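Local structure of abietadiene synthase, chloroplastic (Abies grandis, 3S9V) at residues V194-P199 with Q216-L221; S230-T235 with L248-F253; E592-D597 with G653-D658; I647-T652 with D741-L746. The protein is a chloroplastic member of the terpene synthase family, a largely helical enzyme carrying a terpene synthase N-terminal region and a metal-binding region. One frame throughout, in Å; residues are numbered along the deposited sequence.

Overall arrangement
The four contacts form two pairs far apart in the helical chain; contacts 1 and 3, on opposite sides of its centre, are about 64 Å apart between centres. Contacts 1 and 2 lie about 17 Å apart, centre to centre, without touching, on successive helices 215-219 and 232-242. Contacts 3 and 4 do touch: residues 647-652 run straight into 653-658, and Gln594 of contact 3 reaches the carbonyl of Leu650 in contact 4. Contacts 2 and 4 are buried and held mainly by van der Waals contact, although contact 4 keeps one hydroxyl-hydroxyl bond. Contacts 1 and 3 are partly buried. Each uses water, contact 1 beside a tyrosine ring packed by aliphatic side chains, contact 3 around a side-chain amide.

Contact 1: V194-P199 with Q216-L221; sequences VLYALP and QKIMKL
Lys217 lays its aliphatic chain across the ring of Tyr196 at about a right angle. Its CD stands over one face, 4.0 Å from the centroid of the Tyr196 ring and 16° off the normal, in a CH-pi contact. Closer to the helix, Lys217 CB approaches Tyr196 CD2 at 3.4 Å. The opposite face carries Leu195 CD1, set toward the rim, so the ring is flanked on both sides. Leu195 CG is anti to the backbone N (chi1 -173°), which brings Leu195 CD1 to within 3.9 Å of Ile218 CD1. Ile218 CD1 also meets Tyr196 CE2 at 3.8 Å, while the phenol OH is hydrogen-bonded to the amide N of Asp214. The contact thus sets the end of helix 192-197 against the short helix 215-219, two elements of the alpha-helical terpene synthase fold joined by a largely irregular linker. Further along the chain, Leu221 points toward the other segment, where the chain leaves helix 192-197. Leu221 CD1 lies 3.6 Å from Leu195 O and about as close to Tyr196 O, and Leu221 CD2 is 3.9 Å from Pro199 CD. A water bridges the two backbones, donating to Tyr196 O at 2.7 Å and also to Lys217 O.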
loop_
_atom_site.group_PDB
_atom_site.type_symbol
_atom_site.label_atom_id
_atom_site.label_comp_id
_atom_site.label_asym_id
_atom_site.label_seq_id
_atom_site.Cartn_x
_atom_site.Cartn_y
_atom_site.Cartn_z
ATOM N N VAL A 194 -3.909 2.909 34.587
ATOM C CA VAL A 194 -3.401 2.688 33.244
ATOM C C VAL A 194 -1.922 3.028 33.149
ATOM O O VAL A 194 -1.145 2.298 32.534
ATOM C CB VAL A 194 -4.179 3.541 32.218
ATOM C CG1 VAL A 194 -3.712 3.216 30.809
ATOM C CG2 VAL A 194 -5.671 3.285 32.360
ATOM N N LEU A 195 -1.541 4.135 33.774
ATOM C CA LEU A 195 -0.161 4.597 33.762
ATOM C C LEU A 195 0.836 3.577 34.308
ATOM O O LEU A 195 1.979 3.530 33.852
ATOM C CB LEU A 195 -0.055 5.909 34.553
ATOM C CG LEU A 195 1.256 6.704 34.571
ATOM C CD1 LEU A 195 2.186 6.140 35.597
ATOM C CD2 LEU A 195 1.899 6.696 33.199
ATOM N N TYR A 196 0.411 2.756 35.269
ATOM C CA TYR A 196 1.316 1.775 35.865
ATOM C C TYR A 196 1.054 0.318 35.508
ATOM O O TYR A 196 1.927 -0.525 35.685
ATOM C CB TYR A 196 1.294 1.895 37.391
ATOM C CG TYR A 196 1.720 3.239 37.930
ATOM C CD1 TYR A 196 0.833 4.025 38.662
ATOM C CD2 TYR A 196 3.014 3.715 37.735
ATOM C CE1 TYR A 196 1.222 5.252 39.189
ATOM C CE2 TYR A 196 3.416 4.944 38.262
ATOM C CZ TYR A 196 2.509 5.707 38.987
ATOM O OH TYR A 196 2.885 6.924 39.519
ATOM N N ALA A 197 -0.141 0.019 35.017
ATOM C CA ALA A 197 -0.517 -1.354 34.672
ATOM C C ALA A 197 0.310 -1.973 33.553
ATOM O O ALA A 197 0.840 -3.076 33.701
ATOM C CB ALA A 197 -1.996 -1.404 34.297
ATOM N N LEU A 198 0.409 -1.255 32.437
ATOM C CA LEU A 198 1.144 -1.718 31.263
ATOM C C LEU A 198 1.914 -0.567 30.640
ATOM O O LEU A 198 1.612 0.598 30.893
ATOM C CB LEU A 198 0.169 -2.254 30.217
ATOM C CG LEU A 198 -0.875 -3.268 30.682
ATOM C CD1 LEU A 198 -1.880 -3.529 29.560
ATOM C CD2 LEU A 198 -0.179 -4.545 31.104
ATOM N N PRO A 199 2.932 -0.879 29.820
ATOM C CA PRO A 199 3.691 0.204 29.190
ATOM C C PRO A 199 2.730 0.946 28.260
ATOM O O PRO A 199 1.931 0.318 27.565
ATOM C CB PRO A 199 4.781 -0.539 28.415
ATOM C CG PRO A 199 4.957 -1.827 29.194
ATOM C CD PRO A 199 3.532 -2.195 29.528
ATOM N N GLN A 216 9.309 3.336 41.382
ATOM C CA GLN A 216 9.338 1.888 41.536
ATOM C C GLN A 216 8.358 1.186 40.596
ATOM O O GLN A 216 8.704 0.200 39.953
ATOM C CB GLN A 216 9.029 1.498 42.982
ATOM C CG GLN A 216 8.816 0.013 43.165
ATOM C CD GLN A 216 8.625 -0.351 44.612
ATOM O OE1 GLN A 216 7.750 0.198 45.293
ATOM N NE2 GLN A 216 9.441 -1.276 45.100
ATOM N N LYS A 217 7.133 1.683 40.524
ATOM C CA LYS A 217 6.137 1.080 39.647
ATOM C C LYS A 217 6.547 1.253 38.193
ATOM O O LYS A 217 6.323 0.366 37.369
ATOM C CB LYS A 217 4.761 1.710 39.890
ATOM C CG LYS A 217 4.168 1.351 41.238
ATOM C CD LYS A 217 2.737 1.843 41.370
ATOM C CE LYS A 217 2.101 1.327 42.651
ATOM N NZ LYS A 217 0.682 1.754 42.756
ATOM N N ILE A 218 7.160 2.395 37.886
ATOM C CA ILE A 218 7.621 2.682 36.530
ATOM C C ILE A 218 8.707 1.707 36.056
ATOM O O ILE A 218 8.715 1.306 34.893
ATOM C CB ILE A 218 8.177 4.126 36.423
ATOM C CG1 ILE A 218 7.035 5.136 36.541
ATOM C CG2 ILE A 218 8.917 4.313 35.115
ATOM C CD1 ILE A 218 5.965 5.003 35.474
ATOM N N MET A 219 9.614 1.324 36.951
ATOM C CA MET A 219 10.709 0.416 36.591
ATOM C C MET A 219 10.249 -0.932 36.031
ATOM O O MET A 219 10.983 -1.581 35.280
ATOM C CB MET A 219 11.625 0.165 37.798
ATOM C CG MET A 219 12.321 1.407 38.374
ATOM S SD MET A 219 13.275 2.383 37.183
ATOM C CE MET A 219 14.067 1.072 36.212
ATOM N N LYS A 220 9.040 -1.352 36.393
ATOM C CA LYS A 220 8.506 -2.629 35.929
ATOM C C LYS A 220 8.070 -2.557 34.477
ATOM O O LYS A 220 7.835 -3.585 33.842
ATOM C CB LYS A 220 7.302 -3.048 36.770
ATOM C CG LYS A 220 7.508 -3.003 38.277
ATOM C CD LYS A 220 6.276 -3.554 38.986
ATOM C CE LYS A 220 6.329 -3.327 40.488
ATOM N NZ LYS A 220 5.183 -3.991 41.178
ATOM N N LEU A 221 7.959 -1.341 33.953
ATOM C CA LEU A 221 7.522 -1.148 32.580
ATOM C C LEU A 221 8.679 -0.817 31.642
ATOM O O LEU A 221 8.469 -0.394 30.511
ATOM C CB LEU A 221 6.463 -0.045 32.538
ATOM C CG LEU A 221 5.298 -0.279 33.504
ATOM C CD1 LEU A 221 4.304 0.869 33.411
ATOM C CD2 LEU A 221 4.623 -1.608 33.178
HETATM O O HOH W 1 4.175 -0.941 37.211
#

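Contact 2: S230-T235 with L248-F253; sequences SSPAST and LDFLNF
This is a buried helix-helix contact without hydrogen bonds across it, between the first turn of helix 232-242 and the middle of helix 245-258, which follow each other in the chain and run in opposite directions as a helical hairpin within the terpene synthase N-terminal region. Phe250 carries much of it. With CG anti to the backbone N (chi1 174°), its ring extends toward the start of the other helix, and Phe250 CZ comes within 3.8 Å of Ser230 O. Pro232 meets the ring at its edge, its CA near the ring plane and its CG 4.3 Å from Phe250 CE1. Thr235 crosses the phenylalanine at about a right angle and brings OG1 to 3.9 Å from CD1 of Phe250. Alongside, Leu251 directs CD2 at the first turn, 3.8 Å from Pro232 O. Ser231 is the N-cap of helix 232-242: its OG accepts from Ser234 N at 3.2 Å, with a fairly straight N-H...O angle of 156°. The carbonyl O of Ser231 is gripped twice by Thr235, by N at 2.9 Å and by OG1 at 2.8 Å, the hydroxyl lying above the carbonyl plane. Thr235 OG1 is also hydrogen-bonded to Phe228 N, and Ala233 N to Asp58. Phe250 and Leu251 offer only carbon to two carbonyl oxygens, a hydroxyl and the Pro232 ring, so their side chains meet the helix start by van der Waals contact alone.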
loop_
_atom_site.group_PDB
_atom_site.type_symbol
_atom_site.label_atom_id
_atom_site.label_comp_id
_atom_site.label_asym_id
_atom_site.label_seq_id
_atom_site.Cartn_x
_atom_site.Cartn_y
_atom_site.Cartn_z
ATOM N N SER A 230 11.393 3.563 24.028
ATOM C CA SER A 230 12.410 3.952 23.056
ATOM C C SER A 230 12.874 5.399 23.072
ATOM O O SER A 230 13.653 5.803 22.205
ATOM C CB SER A 230 11.952 3.590 21.642
ATOM O OG SER A 230 11.043 4.539 21.127
ATOM N N SER A 231 12.424 6.172 24.056
ATOM C CA SER A 231 12.800 7.583 24.153
ATOM C C SER A 231 14.075 7.840 24.963
ATOM O O SER A 231 14.139 7.533 26.151
ATOM C CB SER A 231 11.641 8.374 24.765
ATOM O OG SER A 231 12.035 9.694 25.086
ATOM N N PRO A 232 15.113 8.411 24.330
ATOM C CA PRO A 232 16.377 8.699 25.021
ATOM C C PRO A 232 16.237 9.706 26.168
ATOM O O PRO A 232 16.816 9.519 27.238
ATOM C CB PRO A 232 17.258 9.236 23.900
ATOM C CG PRO A 232 16.754 8.494 22.712
ATOM C CD PRO A 232 15.267 8.622 22.882
ATOM N N ALA A 233 15.489 10.783 25.942
ATOM C CA ALA A 233 15.303 11.789 26.981
ATOM C C ALA A 233 14.538 11.175 28.154
ATOM O O ALA A 233 14.848 11.425 29.318
ATOM C CB ALA A 233 14.542 12.993 26.428
ATOM N N SER A 234 13.545 10.358 27.837
ATOM C CA SER A 234 12.740 9.717 28.864
ATOM C C SER A 234 13.606 8.766 29.683
ATOM O O SER A 234 13.508 8.706 30.905
ATOM C CB SER A 234 11.583 8.954 28.212
ATOM O OG SER A 234 10.544 8.712 29.143
ATOM N N THR A 235 14.462 8.023 28.995
ATOM C CA THR A 235 15.353 7.077 29.650
ATOM C C THR A 235 16.408 7.803 30.477
ATOM O O THR A 235 16.786 7.340 31.552
ATOM C CB THR A 235 16.058 6.201 28.617
ATOM O OG1 THR A 235 15.076 5.490 27.857
ATOM C CG2 THR A 235 16.992 5.207 29.307
ATOM N N LEU A 248 21.255 3.126 31.325
ATOM C CA LEU A 248 22.560 3.521 30.818
ATOM C C LEU A 248 22.979 2.649 29.633
ATOM O O LEU A 248 23.557 3.149 28.668
ATOM C CB LEU A 248 23.609 3.432 31.928
ATOM C CG LEU A 248 24.780 4.406 31.787
ATOM C CD1 LEU A 248 24.261 5.838 31.884
ATOM C CD2 LEU A 248 25.812 4.138 32.879
ATOM N N ASP A 249 22.681 1.353 29.700
ATOM C CA ASP A 249 23.024 0.455 28.604
ATOM C C ASP A 249 22.315 0.890 27.319
ATOM O O ASP A 249 22.894 0.811 26.231
ATOM C CB ASP A 249 22.633 -0.989 28.929
ATOM C CG ASP A 249 23.355 -1.532 30.147
ATOM O OD1 ASP A 249 24.508 -1.120 30.391
ATOM O OD2 ASP A 249 22.774 -2.382 30.853
ATOM N N PHE A 250 21.068 1.351 27.444
ATOM C CA PHE A 250 20.314 1.803 26.273
ATOM C C PHE A 250 20.912 3.072 25.684
ATOM O O PHE A 250 20.971 3.228 24.466
ATOM C CB PHE A 250 18.837 2.053 26.607
ATOM C CG PHE A 250 18.060 2.649 25.461
ATOM C CD1 PHE A 250 17.715 3.998 25.457
ATOM C CD2 PHE A 250 17.714 1.868 24.358
ATOM C CE1 PHE A 250 17.041 4.566 24.370
ATOM C CE2 PHE A 250 17.042 2.422 23.267
ATOM C CZ PHE A 250 16.704 3.776 23.274
ATOM N N LEU A 251 21.352 3.982 26.546
ATOM C CA LEU A 251 21.952 5.215 26.056
ATOM C C LEU A 251 23.291 4.910 25.387
ATOM O O LEU A 251 23.592 5.454 24.329
ATOM C CB LEU A 251 22.112 6.228 27.196
ATOM C CG LEU A 251 20.776 6.658 27.825
ATOM C CD1 LEU A 251 21.022 7.642 28.950
ATOM C CD2 LEU A 251 19.878 7.287 26.766
ATOM N N ASN A 252 24.091 4.038 25.995
ATOM C CA ASN A 252 25.370 3.660 25.399
ATOM C C ASN A 252 25.106 3.046 24.021
ATOM O O ASN A 252 25.822 3.323 23.055
ATOM C CB ASN A 252 26.106 2.630 26.267
ATOM C CG ASN A 252 26.677 3.234 27.534
ATOM O OD1 ASN A 252 27.180 4.362 27.527
ATOM N ND2 ASN A 252 26.622 2.476 28.632
ATOM N N PHE A 253 24.074 2.203 23.950
ATOM C CA PHE A 253 23.683 1.536 22.713
ATOM C C PHE A 253 23.289 2.543 21.636
ATOM O O PHE A 253 23.645 2.384 20.468
ATOM C CB PHE A 253 22.536 0.553 23.000
ATOM C CG PHE A 253 21.781 0.108 21.774
ATOM C CD1 PHE A 253 20.636 0.790 21.360
ATOM C CD2 PHE A 253 22.200 -0.998 21.046
ATOM C CE1 PHE A 253 19.916 0.374 20.238
ATOM C CE2 PHE A 253 21.487 -1.423 19.923
ATOM C CZ PHE A 253 20.341 -0.733 19.519
#

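Contact 3: E592-D597 with G653-D658; sequences ERQGRD and GEVLTD
Gln594 OE1 accepts the backbone N-H of Leu656 at 2.8 Å. The amide approaches in the plane of the side-chain carbonyl, on a lone pair, and the N-H...O angle is 163°. A second grip on the same oxygen comes from a water, which donates to Gln594 OE1 at 2.8 Å and also to the carbonyl O of Leu656, closing a small ring round that residue. Around this polar centre, Val655 CG1 lies 3.7 Å from Gln594 OE1, and Leu656 CB packs against the same oxygen. The glutamine reaches across because its chain bends at chi2 (-54°), and its NE2 is hydrogen-bonded to Leu650 O, so both ends of the amide are engaged and its rotation is fixed. These bonds join the C-terminal end of helix 570-594 to the loop leading into helix 658-661, in the metal-binding region of the alpha-helical terpene synthase fold. Just past Gln594, the helix is left at Gly595, which has positive phi. Further out, Arg593 bends at chi3 and leans on Phe651; a second water accepts from Arg593 NE at 3.3 Å, and from Gly653 N. Thr657 caps the following helix, its OG1 hydrogen-bonded to Val660 N.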
loop_
_atom_site.group_PDB
_atom_site.type_symbol
_atom_site.label_atom_id
_atom_site.label_comp_id
_atom_site.label_asym_id
_atom_site.label_seq_id
_atom_site.Cartn_x
_atom_site.Cartn_y
_atom_site.Cartn_z
ATOM N N GLU A 592 7.700 -22.984 -30.461
ATOM C CA GLU A 592 9.119 -22.693 -30.313
ATOM C C GLU A 592 9.517 -22.332 -28.882
ATOM O O GLU A 592 10.636 -22.621 -28.457
ATOM C CB GLU A 592 9.506 -21.571 -31.275
ATOM C CG GLU A 592 9.220 -21.935 -32.724
ATOM C CD GLU A 592 9.276 -20.747 -33.660
ATOM O OE1 GLU A 592 8.903 -20.912 -34.843
ATOM O OE2 GLU A 592 9.692 -19.652 -33.216
ATOM N N ARG A 593 8.603 -21.714 -28.140
ATOM C CA ARG A 593 8.885 -21.319 -26.761
ATOM C C ARG A 593 8.537 -22.417 -25.757
ATOM O O ARG A 593 8.916 -22.337 -24.592
ATOM C CB ARG A 593 8.124 -20.030 -26.420
ATOM C CG ARG A 593 8.410 -18.890 -27.392
ATOM C CD ARG A 593 7.654 -17.610 -27.059
ATOM N NE ARG A 593 8.067 -17.037 -25.780
ATOM C CZ ARG A 593 8.282 -15.739 -25.580
ATOM N NH1 ARG A 593 8.652 -15.298 -24.383
ATOM N NH2 ARG A 593 8.139 -14.879 -26.580
ATOM N N GLN A 594 7.831 -23.446 -26.212
ATOM C CA GLN A 594 7.436 -24.542 -25.338
ATOM C C GLN A 594 8.175 -25.849 -25.607
ATOM O O GLN A 594 8.127 -26.772 -24.797
ATOM C CB GLN A 594 5.929 -24.788 -25.451
ATOM C CG GLN A 594 5.071 -23.689 -24.857
ATOM C CD GLN A 594 5.429 -23.398 -23.413
ATOM O OE1 GLN A 594 5.649 -24.315 -22.618
ATOM N NE2 GLN A 594 5.483 -22.120 -23.065
ATOM N N GLY A 595 8.845 -25.934 -26.747
ATOM C CA GLY A 595 9.578 -27.145 -27.063
ATOM C C GLY A 595 8.701 -28.304 -27.496
ATOM O O GLY A 595 9.152 -29.448 -27.527
ATOM N N ARG A 596 7.445 -28.018 -27.825
ATOM C CA ARG A 596 6.514 -29.049 -28.281
ATOM C C ARG A 596 5.359 -28.376 -29.014
ATOM O O ARG A 596 5.190 -27.161 -28.923
ATOM C CB ARG A 596 5.975 -29.864 -27.095
ATOM C CG ARG A 596 5.137 -29.067 -26.103
ATOM C CD ARG A 596 4.562 -29.957 -25.012
ATOM N NE ARG A 596 3.940 -29.175 -23.947
ATOM C CZ ARG A 596 2.811 -28.483 -24.077
ATOM N NH1 ARG A 596 2.162 -28.474 -25.235
ATOM N NH2 ARG A 596 2.333 -27.791 -23.048
ATOM N N ASP A 597 4.571 -29.152 -29.750
ATOM C CA ASP A 597 3.442 -28.577 -30.472
ATOM C C ASP A 597 2.354 -28.151 -29.482
ATOM O O ASP A 597 2.018 -28.882 -28.544
ATOM C CB ASP A 597 2.874 -29.570 -31.485
ATOM C CG ASP A 597 1.819 -28.943 -32.375
ATOM O OD1 ASP A 597 2.105 -27.890 -32.987
ATOM O OD2 ASP A 597 0.703 -29.497 -32.461
ATOM N N GLY A 653 8.010 -16.832 -20.831
ATOM C CA GLY A 653 9.457 -16.828 -20.930
ATOM C C GLY A 653 10.035 -18.112 -20.375
ATOM O O GLY A 653 11.235 -18.356 -20.475
ATOM N N GLU A 654 9.168 -18.930 -19.782
ATOM C CA GLU A 654 9.565 -20.213 -19.216
ATOM C C GLU A 654 8.637 -21.304 -19.726
ATOM O O GLU A 654 7.457 -21.060 -19.966
ATOM C CB GLU A 654 9.496 -20.176 -17.690
ATOM C CG GLU A 654 10.495 -19.231 -17.048
ATOM C CD GLU A 654 11.922 -19.502 -17.492
ATOM O OE1 GLU A 654 12.348 -20.678 -17.444
ATOM O OE2 GLU A 654 12.617 -18.539 -17.883
ATOM N N VAL A 655 9.172 -22.506 -19.894
ATOM C CA VAL A 655 8.373 -23.626 -20.366
ATOM C C VAL A 655 7.236 -23.889 -19.377
ATOM O O VAL A 655 7.459 -23.952 -18.168
ATOM C CB VAL A 655 9.236 -24.902 -20.502
ATOM C CG1 VAL A 655 8.363 -26.093 -20.854
ATOM C CG2 VAL A 655 10.297 -24.696 -21.577
ATOM N N LEU A 656 6.019 -24.025 -19.894
ATOM C CA LEU A 656 4.859 -24.295 -19.050
ATOM C C LEU A 656 4.733 -25.796 -18.870
ATOM O O LEU A 656 4.245 -26.493 -19.760
ATOM C CB LEU A 656 3.580 -23.756 -19.694
ATOM C CG LEU A 656 2.273 -24.066 -18.947
ATOM C CD1 LEU A 656 2.326 -23.462 -17.546
ATOM C CD2 LEU A 656 1.084 -23.514 -19.729
ATOM N N THR A 657 5.175 -26.294 -17.720
ATOM C CA THR A 657 5.114 -27.724 -17.429
ATOM C C THR A 657 3.688 -28.180 -17.111
ATOM O O THR A 657 2.833 -27.365 -16.762
ATOM C CB THR A 657 6.027 -28.077 -16.238
ATOM O OG1 THR A 657 5.506 -27.487 -15.041
ATOM C CG2 THR A 657 7.433 -27.540 -16.483
ATOM N N ASP A 658 3.436 -29.481 -17.236
ATOM C CA ASP A 658 2.114 -30.020 -16.956
ATOM C C ASP A 658 1.714 -29.807 -15.497
ATOM O O ASP A 658 0.530 -29.674 -15.185
ATOM C CB ASP A 658 2.054 -31.512 -17.301
ATOM C CG ASP A 658 2.106 -31.766 -18.798
ATOM O OD1 ASP A 658 1.382 -31.072 -19.551
ATOM O OD2 ASP A 658 2.863 -32.668 -19.224
HETATM O O HOH W 2 7.151 -18.715 -23.121
HETATM O O HOH W 3 5.172 -27.050 -22.713
#

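Contact 4: I647-T652 with D741-L746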
loop_
_atom_site.group_PDB
_atom_site.type_symbol
_atom_site.label_atom_id
_atom_site.label_comp_id
_atom_site.label_asym_id
_atom_site.label_seq_id
_atom_site.Cartn_x
_atom_site.Cartn_y
_atom_site.Cartn_z
ATOM N N ILE A 647 -3.981 -19.194 -22.920
ATOM C CA ILE A 647 -3.179 -19.011 -24.116
ATOM C C ILE A 647 -1.980 -18.098 -23.822
ATOM O O ILE A 647 -0.873 -18.360 -24.286
ATOM C CB ILE A 647 -4.040 -18.479 -25.272
ATOM C CG1 ILE A 647 -5.153 -19.500 -25.561
ATOM C CG2 ILE A 647 -3.179 -18.251 -26.509
ATOM C CD1 ILE A 647 -5.988 -19.207 -26.769
ATOM N N SER A 648 -2.188 -17.053 -23.022
ATOM C CA SER A 648 -1.099 -16.145 -22.657
ATOM C C SER A 648 -0.005 -16.857 -21.833
ATOM O O SER A 648 1.177 -16.523 -21.942
ATOM C CB SER A 648 -1.639 -14.970 -21.837
ATOM O OG SER A 648 -2.537 -14.177 -22.588
ATOM N N ALA A 649 -0.411 -17.827 -21.010
ATOM C CA ALA A 649 0.502 -18.582 -20.150
ATOM C C ALA A 649 1.589 -19.356 -20.902
ATOM O O ALA A 649 2.503 -19.904 -20.288
ATOM C CB ALA A 649 -0.296 -19.545 -19.270
ATOM N N LEU A 650 1.476 -19.423 -22.223
ATOM C CA LEU A 650 2.471 -20.114 -23.039
ATOM C C LEU A 650 3.613 -19.165 -23.388
ATOM O O LEU A 650 4.650 -19.594 -23.879
ATOM C CB LEU A 650 1.848 -20.598 -24.351
ATOM C CG LEU A 650 1.013 -21.874 -24.429
ATOM C CD1 LEU A 650 0.157 -22.031 -23.201
ATOM C CD2 LEU A 650 0.166 -21.803 -25.691
ATOM N N PHE A 651 3.425 -17.877 -23.125
ATOM C CA PHE A 651 4.438 -16.892 -23.489
ATOM C C PHE A 651 5.055 -16.062 -22.366
ATOM O O PHE A 651 5.360 -14.887 -22.557
ATOM C CB PHE A 651 3.860 -15.963 -24.562
ATOM C CG PHE A 651 3.330 -16.695 -25.765
ATOM C CD1 PHE A 651 2.088 -17.324 -25.721
ATOM C CD2 PHE A 651 4.090 -16.787 -26.929
ATOM C CE1 PHE A 651 1.612 -18.038 -26.818
ATOM C CE2 PHE A 651 3.626 -17.497 -28.032
ATOM C CZ PHE A 651 2.384 -18.126 -27.979
ATOM N N THR A 652 5.275 -16.683 -21.214
ATOM C CA THR A 652 5.859 -15.990 -20.064
ATOM C C THR A 652 7.386 -15.898 -20.121
ATOM O O THR A 652 7.988 -15.000 -19.533
ATOM C CB THR A 652 5.479 -16.697 -18.762
ATOM O OG1 THR A 652 5.949 -18.047 -18.810
ATOM C CG2 THR A 652 3.956 -16.695 -18.575
ATOM N N ASP A 741 5.107 -17.030 -9.660
ATOM C CA ASP A 741 4.544 -15.685 -9.567
ATOM C C ASP A 741 3.829 -15.143 -10.806
ATOM O O ASP A 741 2.710 -14.625 -10.704
ATOM C CB ASP A 741 5.644 -14.700 -9.154
ATOM C CG ASP A 741 5.088 -13.402 -8.589
ATOM O OD1 ASP A 741 4.385 -13.459 -7.553
ATOM O OD2 ASP A 741 5.353 -12.326 -9.175
ATOM N N ILE A 742 4.471 -15.251 -11.966
ATOM C CA ILE A 742 3.897 -14.734 -13.201
ATOM C C ILE A 742 2.524 -15.312 -13.536
ATOM O O ILE A 742 1.668 -14.596 -14.052
ATOM C CB ILE A 742 4.853 -14.953 -14.403
ATOM C CG1 ILE A 742 4.269 -14.310 -15.667
ATOM C CG2 ILE A 742 5.068 -16.426 -14.633
ATOM C CD1 ILE A 742 4.142 -12.798 -15.586
ATOM N N TYR A 743 2.301 -16.590 -13.238
ATOM C CA TYR A 743 1.013 -17.210 -13.534
ATOM C C TYR A 743 -0.059 -16.754 -12.540
ATOM O O TYR A 743 -1.231 -16.626 -12.900
ATOM C CB TYR A 743 1.145 -18.734 -13.543
ATOM C CG TYR A 743 2.181 -19.231 -14.536
ATOM C CD1 TYR A 743 3.430 -19.674 -14.106
ATOM C CD2 TYR A 743 1.930 -19.211 -15.911
ATOM C CE1 TYR A 743 4.410 -20.085 -15.014
ATOM C CE2 TYR A 743 2.905 -19.617 -16.832
ATOM C CZ TYR A 743 4.142 -20.054 -16.372
ATOM O OH TYR A 743 5.114 -20.457 -17.260
ATOM N N LYS A 744 0.348 -16.488 -11.300
ATOM C CA LYS A 744 -0.584 -16.002 -10.287
ATOM C C LYS A 744 -1.031 -14.583 -10.634
ATOM O O LYS A 744 -2.171 -14.204 -10.377
ATOM C CB LYS A 744 0.061 -16.034 -8.891
ATOM C CG LYS A 744 0.335 -17.450 -8.424
ATOM C CD LYS A 744 0.387 -17.576 -6.924
ATOM C CE LYS A 744 1.635 -16.972 -6.336
ATOM N NZ LYS A 744 1.624 -17.150 -4.849
ATOM N N ARG A 745 -0.131 -13.806 -11.232
ATOM C CA ARG A 745 -0.453 -12.442 -11.639
ATOM C C ARG A 745 -1.421 -12.478 -12.827
ATOM O O ARG A 745 -2.375 -11.702 -12.888
ATOM C CB ARG A 745 0.824 -11.681 -12.021
ATOM C CG ARG A 745 1.756 -11.388 -10.842
ATOM C CD ARG A 745 3.117 -10.860 -11.301
ATOM N NE ARG A 745 3.004 -9.629 -12.077
ATOM C CZ ARG A 745 3.998 -9.088 -12.772
ATOM N NH1 ARG A 745 5.196 -9.666 -12.796
ATOM N NH2 ARG A 745 3.794 -7.962 -13.447
ATOM N N LEU A 746 -1.180 -13.387 -13.766
ATOM C CA LEU A 746 -2.053 -13.509 -14.932
ATOM C C LEU A 746 -3.469 -13.858 -14.510
ATOM O O LEU A 746 -4.431 -13.346 -15.063
ATOM C CB LEU A 746 -1.537 -14.583 -15.889
ATOM C CG LEU A 746 -0.421 -14.160 -16.836
ATOM C CD1 LEU A 746 0.079 -15.371 -17.600
ATOM C CD2 LEU A 746 -0.943 -13.092 -17.796
#
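One hydrogen bond crosses the contact: Thr652 OG1 donates to Tyr743 OH at 3.0 Å. The threonine hydroxyl occupies the crowded position between backbone N and carbonyl carbon (chi1 59°), and it is also weakly hydrogen-bonded to Glu654 N. The remaining contacts are van der Waals. Thr652 CG2 lies 3.6 Å from Tyr743 CE2 and 3.8 Å from Ile742 CG1, so this one methyl fits between two neighbouring side chains of the helix. Ala649 meets the tyrosine through its CB, 4.0 Å from Tyr743 CE2, while Ala649 O sits at the ring edge, in its plane, 3.5 Å from that same CE2. A turn further along, Leu746 sends CD1 to 4.1 Å from Ala649 CA. By backbone, the contact sets the type I turn Ser648-Phe651 and the residue after it against the first turns of helix 741-757. Helix packs against turn here, buried in the helical fold; Ile647, just before the turn, touches helices 521-541, 570-594 and 599-621. With its hydroxyl bonded to Tyr743 and its methyl packed on carbon, Thr652 uses both branches, and the phenol oxygen accepts a hydrogen bond in an interface otherwise held by van der Waals contact.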